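Local coordinates for protein ricin B-like lectin (Macrolepiota procera, PDB 4IZX) that binds carbohydrates as a beta-trefoil lectin of the ricin B-like family, here holding lactose through its galactose unit, at residues Lys40-Thr45 and Arg56-Ser60; Phe83-Trp88 and Arg98-Phe103. All coordinates share one frame. Residues are numbered along the deposited sequence.

Interaction 1 of 2, residues Lys40-Thr45 and Arg56-Ser60; sequences KNQQWT and RSASS. With GAL (beta-D-galactopyranose), chain B.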
loop_
_atom_site.group_PDB
_atom_site.type_symbol
_atom_site.label_atom_id
_atom_site.label_comp_id
_atom_site.label_asym_id
_atom_site.label_seq_id
_atom_site.Cartn_x
_atom_site.Cartn_y
_atom_site.Cartn_z
ATOM N N LYS A 40 -8.235 -6.526 -10.795
ATOM C CA LYS A 40 -8.820 -6.445 -9.445
ATOM C C LYS A 40 -7.812 -6.751 -8.338
ATOM O O LYS A 40 -7.988 -6.353 -7.197
ATOM C CB LYS A 40 -10.050 -7.312 -9.278
ATOM C CG LYS A 40 -11.333 -6.628 -9.741
ATOM C CD LYS A 40 -11.405 -6.348 -11.228
ATOM C CE LYS A 40 -12.765 -5.762 -11.596
ATOM N NZ LYS A 40 -12.881 -5.566 -13.045
ATOM N N ASN A 41 -6.684 -7.374 -8.714
ATOM C CA ASN A 41 -5.543 -7.538 -7.830
ATOM C C ASN A 41 -4.738 -6.249 -7.656
ATOM O O ASN A 41 -3.770 -6.231 -6.900
ATOM C CB ASN A 41 -4.628 -8.664 -8.318
ATOM C CG ASN A 41 -3.974 -8.360 -9.651
ATOM O OD1 ASN A 41 -4.641 -7.921 -10.598
ATOM N ND2 ASN A 41 -2.670 -8.538 -9.730
ATOM N N GLN A 42 -5.161 -5.170 -8.320
ATOM C CA GLN A 42 -4.581 -3.843 -8.215
ATOM C C GLN A 42 -5.589 -2.869 -7.585
ATOM O O GLN A 42 -5.385 -1.657 -7.645
ATOM C CB GLN A 42 -4.144 -3.370 -9.564
ATOM C CG GLN A 42 -3.238 -4.345 -10.287
ATOM C CD GLN A 42 -2.704 -3.786 -11.578
ATOM O OE1 GLN A 42 -3.459 -3.268 -12.397
ATOM N NE2 GLN A 42 -1.410 -3.904 -11.789
ATOM N N GLN A 43 -6.665 -3.393 -6.988
ATOM C CA GLN A 43 -7.720 -2.634 -6.390
ATOM C C GLN A 43 -7.907 -3.065 -4.956
ATOM O O GLN A 43 -7.905 -4.258 -4.650
ATOM C CB GLN A 43 -9.011 -2.785 -7.212
ATOM C CG GLN A 43 -8.858 -2.297 -8.640
ATOM C CD GLN A 43 -10.097 -2.416 -9.486
ATOM O OE1 GLN A 43 -10.031 -2.720 -10.703
ATOM N NE2 GLN A 43 -11.215 -2.118 -8.899
ATOM N N TRP A 44 -8.156 -2.096 -4.078
ATOM C CA TRP A 44 -8.146 -2.277 -2.633
ATOM C C TRP A 44 -9.353 -1.588 -2.042
ATOM O O TRP A 44 -9.543 -0.376 -2.225
ATOM C CB TRP A 44 -6.841 -1.703 -2.047
ATOM C CG TRP A 44 -5.641 -2.400 -2.611
ATOM C CD1 TRP A 44 -4.902 -1.993 -3.681
ATOM C CD2 TRP A 44 -5.100 -3.666 -2.187
ATOM N NE1 TRP A 44 -3.942 -2.925 -3.964
ATOM C CE2 TRP A 44 -4.037 -3.965 -3.066
ATOM C CE3 TRP A 44 -5.429 -4.584 -1.196
ATOM C CZ2 TRP A 44 -3.298 -5.138 -2.953
ATOM C CZ3 TRP A 44 -4.682 -5.735 -1.071
ATOM C CH2 TRP A 44 -3.647 -6.010 -1.950
ATOM N N THR A 45 -10.201 -2.362 -1.369
ATOM C CA THR A 45 -11.416 -1.869 -0.761
ATOM C C THR A 45 -11.080 -1.444 0.658
ATOM O O THR A 45 -10.598 -2.217 1.484
ATOM C CB THR A 45 -12.538 -2.921 -0.788
ATOM O OG1 THR A 45 -12.722 -3.446 -2.081
ATOM C CG2 THR A 45 -13.784 -2.401 -0.159
ATOM N N ARG A 56 -8.723 -4.366 1.698
ATOM C CA ARG A 56 -9.088 -5.707 1.263
ATOM C C ARG A 56 -8.941 -5.851 -0.242
ATOM O O ARG A 56 -9.457 -5.038 -1.008
ATOM C CB ARG A 56 -10.523 -6.033 1.684
ATOM C CG ARG A 56 -10.968 -7.443 1.330
ATOM C CD ARG A 56 -12.479 -7.585 1.427
ATOM N NE ARG A 56 -12.868 -8.699 2.287
ATOM C CZ ARG A 56 -13.421 -9.825 1.846
ATOM N NH1 ARG A 56 -13.650 -9.990 0.551
ATOM N NH2 ARG A 56 -13.742 -10.787 2.700
ATOM N N SER A 57 -8.233 -6.893 -0.660
ATOM C CA SER A 57 -8.020 -7.134 -2.066
ATOM C C SER A 57 -9.332 -7.413 -2.772
ATOM O O SER A 57 -10.067 -8.330 -2.385
ATOM C CB SER A 57 -7.111 -8.324 -2.250
ATOM O OG SER A 57 -7.115 -8.770 -3.589
ATOM N N ALA A 58 -9.642 -6.655 -3.811
ATOM C CA ALA A 58 -10.864 -6.850 -4.563
ATOM C C ALA A 58 -10.877 -8.192 -5.287
ATOM O O ALA A 58 -11.939 -8.715 -5.580
ATOM C CB ALA A 58 -11.078 -5.696 -5.520
ATOM N N SER A 59 -9.735 -8.743 -5.627
ATOM C CA SER A 59 -9.662 -10.035 -6.302
ATOM C C SER A 59 -9.711 -11.219 -5.344
ATOM O O SER A 59 -10.422 -12.169 -5.599
ATOM C CB SER A 59 -8.429 -10.121 -7.163
ATOM O OG SER A 59 -7.271 -9.811 -6.431
ATOM N N SER A 60 -8.926 -11.180 -4.274
ATOM C CA SER A 60 -8.757 -12.357 -3.438
ATOM C C SER A 60 -9.569 -12.346 -2.155
ATOM O O SER A 60 -9.763 -13.409 -1.551
ATOM C CB SER A 60 -7.291 -12.578 -3.109
ATOM O OG SER A 60 -6.890 -11.654 -2.150
HETATM C C1 GAL B . 0.134 -11.164 -13.158
HETATM C C2 GAL B . -0.812 -10.070 -12.772
HETATM C C3 GAL B . -0.045 -8.769 -12.542
HETATM C C4 GAL B . 1.120 -9.008 -11.573
HETATM C C5 GAL B . 1.963 -10.144 -12.106
HETATM C C6 GAL B . 3.164 -10.466 -11.219
HETATM O O2 GAL B . -1.741 -9.871 -13.820
HETATM O O3 GAL B . -0.960 -7.795 -12.040
HETATM O O4 GAL B . 0.621 -9.366 -10.268
HETATM O O5 GAL B . 1.182 -11.334 -12.205
HETATM O O6 GAL B . 3.950 -11.508 -11.830
HETATM O O HOH W 1 -6.013 -6.476 -4.693
#
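Arg-56 has 71 Å² buried by this contact, Ala-58 63 Å² and Thr-45 58 Å². Thr-45 and Arg-56 form an antiparallel hydrogen-bonded pair. Thr-45 N donates to Arg-56 O (2.8 Å), and Arg-56 N donates to Thr-45 O (2.9 Å). The guanidinium of Arg-56 leads away from the pair, and Thr-45 OG1 is hydrogen-bonded to Thr-9 OG1 on strand 9-14, the neighbour of strand 44-48 in the sheet. One pair along, Trp-44 and Ser-57 are a non-hydrogen-bonded pair on the opposite face, with Trp-44 CZ3 3.7 Å from Ser-57 CB. These residues belong to the beta hairpin of strands 44-48 and 53-57 in the beta-trefoil. Ala-58 extends the pairing past the strand end: its N donates to Gln-43 O (3.1 Å), and its CB lies 3.6 Å from Lys-40 O. Ser-57 OG accepts from Ser-60 N (3.1 Å), an ST motif that turns the chain. Next to this turn, Asn-41 ND2 donates to O3 of the bound galactose (3.0 Å). Asp-22, His-37 and Gly-25 also hydrogen-bond the sugar.

Interaction 2 of 2, residues Phe83-Trp88 and Arg98-Phe103; sequences FEWHIW and RIFVPF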
loop_
_atom_site.group_PDB
_atom_site.type_symbol
_atom_site.label_atom_id
_atom_site.label_comp_id
_atom_site.label_asym_id
_atom_site.label_seq_id
_atom_site.Cartn_x
_atom_site.Cartn_y
_atom_site.Cartn_z
ATOM N N PHE A 83 -5.894 -6.224 8.718
ATOM C CA PHE A 83 -4.718 -5.619 9.330
ATOM C C PHE A 83 -4.887 -4.098 9.289
ATOM O O PHE A 83 -5.110 -3.510 8.232
ATOM C CB PHE A 83 -3.443 -6.026 8.593
ATOM C CG PHE A 83 -2.189 -5.511 9.218
ATOM C CD1 PHE A 83 -1.572 -6.186 10.235
ATOM C CD2 PHE A 83 -1.672 -4.299 8.833
ATOM C CE1 PHE A 83 -0.426 -5.686 10.824
ATOM C CE2 PHE A 83 -0.525 -3.797 9.418
ATOM C CZ PHE A 83 0.107 -4.507 10.410
ATOM N N GLU A 84 -4.799 -3.467 10.449
ATOM C CA GLU A 84 -5.014 -2.024 10.568
ATOM C C GLU A 84 -3.791 -1.208 10.196
ATOM O O GLU A 84 -2.665 -1.485 10.642
ATOM C CB GLU A 84 -5.497 -1.654 11.967
ATOM C CG GLU A 84 -6.965 -2.000 12.209
ATOM C CD GLU A 84 -7.478 -1.559 13.567
ATOM O OE1 GLU A 84 -8.661 -1.242 13.702
ATOM O OE2 GLU A 84 -6.693 -1.582 14.536
ATOM N N TRP A 85 -4.070 -0.143 9.460
ATOM C CA TRP A 85 -3.094 0.846 9.022
ATOM C C TRP A 85 -3.539 2.238 9.448
ATOM O O TRP A 85 -4.718 2.542 9.481
ATOM C CB TRP A 85 -2.984 0.848 7.481
ATOM C CG TRP A 85 -2.521 -0.439 6.910
ATOM C CD1 TRP A 85 -3.281 -1.410 6.354
ATOM C CD2 TRP A 85 -1.160 -0.883 6.791
ATOM N NE1 TRP A 85 -2.473 -2.434 5.877
ATOM C CE2 TRP A 85 -1.170 -2.125 6.133
ATOM C CE3 TRP A 85 0.077 -0.358 7.191
ATOM C CZ2 TRP A 85 0.007 -2.825 5.838
ATOM C CZ3 TRP A 85 1.224 -1.053 6.905
ATOM C CH2 TRP A 85 1.178 -2.275 6.235
ATOM N N HIS A 86 -2.567 3.116 9.702
ATOM C CA HIS A 86 -2.827 4.543 9.790
ATOM C C HIS A 86 -2.454 5.165 8.439
ATOM O O HIS A 86 -1.425 4.849 7.868
ATOM C CB HIS A 86 -2.006 5.214 10.886
ATOM C CG HIS A 86 -2.507 4.933 12.277
ATOM N ND1 HIS A 86 -1.858 5.391 13.411
ATOM C CD2 HIS A 86 -3.625 4.297 12.703
ATOM C CE1 HIS A 86 -2.568 5.052 14.467
ATOM N NE2 HIS A 86 -3.639 4.391 14.070
ATOM N N ILE A 87 -3.314 6.044 7.934
ATOM C CA ILE A 87 -3.112 6.669 6.645
ATOM C C ILE A 87 -3.181 8.171 6.834
ATOM O O ILE A 87 -4.149 8.672 7.380
ATOM C CB ILE A 87 -4.145 6.187 5.612
ATOM C CG1 ILE A 87 -4.067 4.662 5.461
ATOM C CG2 ILE A 87 -3.925 6.906 4.296
ATOM C CD1 ILE A 87 -5.014 4.086 4.454
ATOM N N TRP A 88 -2.135 8.875 6.412
ATOM C CA TRP A 88 -2.054 10.309 6.603
ATOM C C TRP A 88 -1.624 10.970 5.331
ATOM O O TRP A 88 -0.851 10.409 4.558
ATOM C CB TRP A 88 -1.047 10.704 7.694
ATOM C CG TRP A 88 -1.325 10.045 9.010
ATOM C CD1 TRP A 88 -0.493 9.194 9.690
ATOM C CD2 TRP A 88 -2.516 10.163 9.798
ATOM N NE1 TRP A 88 -1.113 8.749 10.823
ATOM C CE2 TRP A 88 -2.348 9.335 10.927
ATOM C CE3 TRP A 88 -3.709 10.893 9.662
ATOM C CZ2 TRP A 88 -3.372 9.179 11.890
ATOM C CZ3 TRP A 88 -4.703 10.734 10.615
ATOM C CH2 TRP A 88 -4.519 9.891 11.717
ATOM N N ARG A 98 0.913 8.714 3.078
ATOM C CA ARG A 98 1.759 7.701 3.654
ATOM C C ARG A 98 0.897 6.721 4.431
ATOM O O ARG A 98 -0.119 7.094 5.026
ATOM C CB ARG A 98 2.810 8.330 4.583
ATOM C CG ARG A 98 3.818 9.155 3.792
ATOM C CD ARG A 98 4.725 9.947 4.700
ATOM N NE ARG A 98 5.699 10.702 3.941
ATOM C CZ ARG A 98 6.887 10.266 3.576
ATOM N NH1 ARG A 98 7.308 9.087 3.973
ATOM N NH2 ARG A 98 7.674 11.031 2.830
ATOM N N ILE A 99 1.318 5.457 4.452
ATOM C CA ILE A 99 0.558 4.368 5.045
ATOM C C ILE A 99 1.471 3.719 6.077
ATOM O O ILE A 99 2.524 3.166 5.717
ATOM C CB ILE A 99 0.081 3.391 3.967
ATOM C CG1 ILE A 99 -0.802 4.107 2.910
ATOM C CG2 ILE A 99 -0.674 2.225 4.600
ATOM C CD1 ILE A 99 -1.173 3.252 1.711
ATOM N N PHE A 100 1.123 3.880 7.334
ATOM C CA PHE A 100 1.960 3.507 8.492
ATOM C C PHE A 100 1.388 2.303 9.205
ATOM O O PHE A 100 0.201 2.187 9.443
ATOM C CB PHE A 100 2.010 4.641 9.513
ATOM C CG PHE A 100 2.848 5.820 9.129
ATOM C CD1 PHE A 100 2.333 6.853 8.392
ATOM C CD2 PHE A 100 4.143 5.916 9.594
ATOM C CE1 PHE A 100 3.108 7.963 8.103
ATOM C CE2 PHE A 100 4.934 6.990 9.280
ATOM C CZ PHE A 100 4.411 8.030 8.576
ATOM N N VAL A 101 2.281 1.461 9.742
ATOM C CA VAL A 101 1.858 0.544 10.815
ATOM C C VAL A 101 1.487 1.438 12.008
ATOM O O VAL A 101 2.272 2.314 12.406
ATOM C CB VAL A 101 2.952 -0.468 11.210
ATOM C CG1 VAL A 101 2.495 -1.359 12.358
ATOM C CG2 VAL A 101 3.374 -1.307 9.992
ATOM N N PRO A 102 0.299 1.221 12.588
ATOM C CA PRO A 102 -0.163 2.144 13.617
ATOM C C PRO A 102 0.800 2.326 14.739
ATOM O O PRO A 102 1.366 1.344 15.242
ATOM C CB PRO A 102 -1.456 1.501 14.105
ATOM C CG PRO A 102 -1.988 0.837 12.877
ATOM C CD PRO A 102 -0.759 0.249 12.241
ATOM N N PHE A 103 1.014 3.601 15.099
ATOM C CA PHE A 103 1.815 3.996 16.263
ATOM C C PHE A 103 3.287 3.648 16.109
ATOM O O PHE A 103 4.034 3.605 17.069
ATOM C CB PHE A 103 1.234 3.389 17.525
ATOM C CG PHE A 103 -0.230 3.721 17.735
ATOM C CD1 PHE A 103 -0.646 5.029 17.944
ATOM C CD2 PHE A 103 -1.169 2.738 17.664
ATOM C CE1 PHE A 103 -1.992 5.333 18.111
ATOM C CE2 PHE A 103 -2.497 3.012 17.872
ATOM C CZ PHE A 103 -2.917 4.308 18.071
#
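Trp-85 packs its ring on two aliphatic side chains. Its CE3 lies 3.7 Å from Ile-99 CG2, and its CZ3 lies 3.8 Å from Val-101 CG2. Leu-108 and Ile-66 of neighbouring strands also touch this indole, and its NE1 is hydrogen-bonded to Leu-64 O. Ile-87 and Ile-99 are a non-hydrogen-bonded pair, with CG1 atoms 4.2 Å apart. Ile-87 also lines the pocket that holds a benzamidine, probably from the crystallisation liquor. Strands 86-89 and 97-100 form an antiparallel two-stranded hairpin of the beta-trefoil. Four backbone hydrogen bonds join them. His-86 N donates to Phe-100 O (2.9 Å), and Phe-100 N to His-86 O (2.8 Å). Trp-88 N donates to Arg-98 O (3.0 Å), and Arg-98 N to Trp-88 O (2.9 Å). On the sheet face that carries His-86, Trp-88 CD1 lies 3.9 Å from Phe-100 CD1. Past the strand end, Pro-102 CB makes a CH-pi contact 3.7 Å from the His-86 ring centroid. The edge of His-86 meets the face of Phe-103 in a T-shaped pair, centroids 4.8 Å apart. At the polar edge, Arg-98 forms a salt bridge with Asp-90, and Glu-84 is hydrogen-bonded to Thr-49 and forms a salt bridge with Lys-51.

In the fold
Interactions 1 and 2 each join the two strands of a beta hairpin in the same trefoil domain. Their centres are about 18 Å apart and their nearest atoms about 8 Å. Both are partly buried. Interaction 2 buries more surface, 601 Å² against 401 Å², and is largely apolar and aromatic. Interaction 1 has more exposed residues. It has three backbone hydrogen bonds across its segments against four, and adds a water between Gln-43 O and Ser-57 OG. It reaches the galactose site, whereas interaction 2 lies away from it. Strand 53-57 links them: it contributes Arg-56 and Ser-57 to interaction 1, and its Trp-53 is backbone hydrogen-bonded to Trp-85 and touches the side chain of Ile-87.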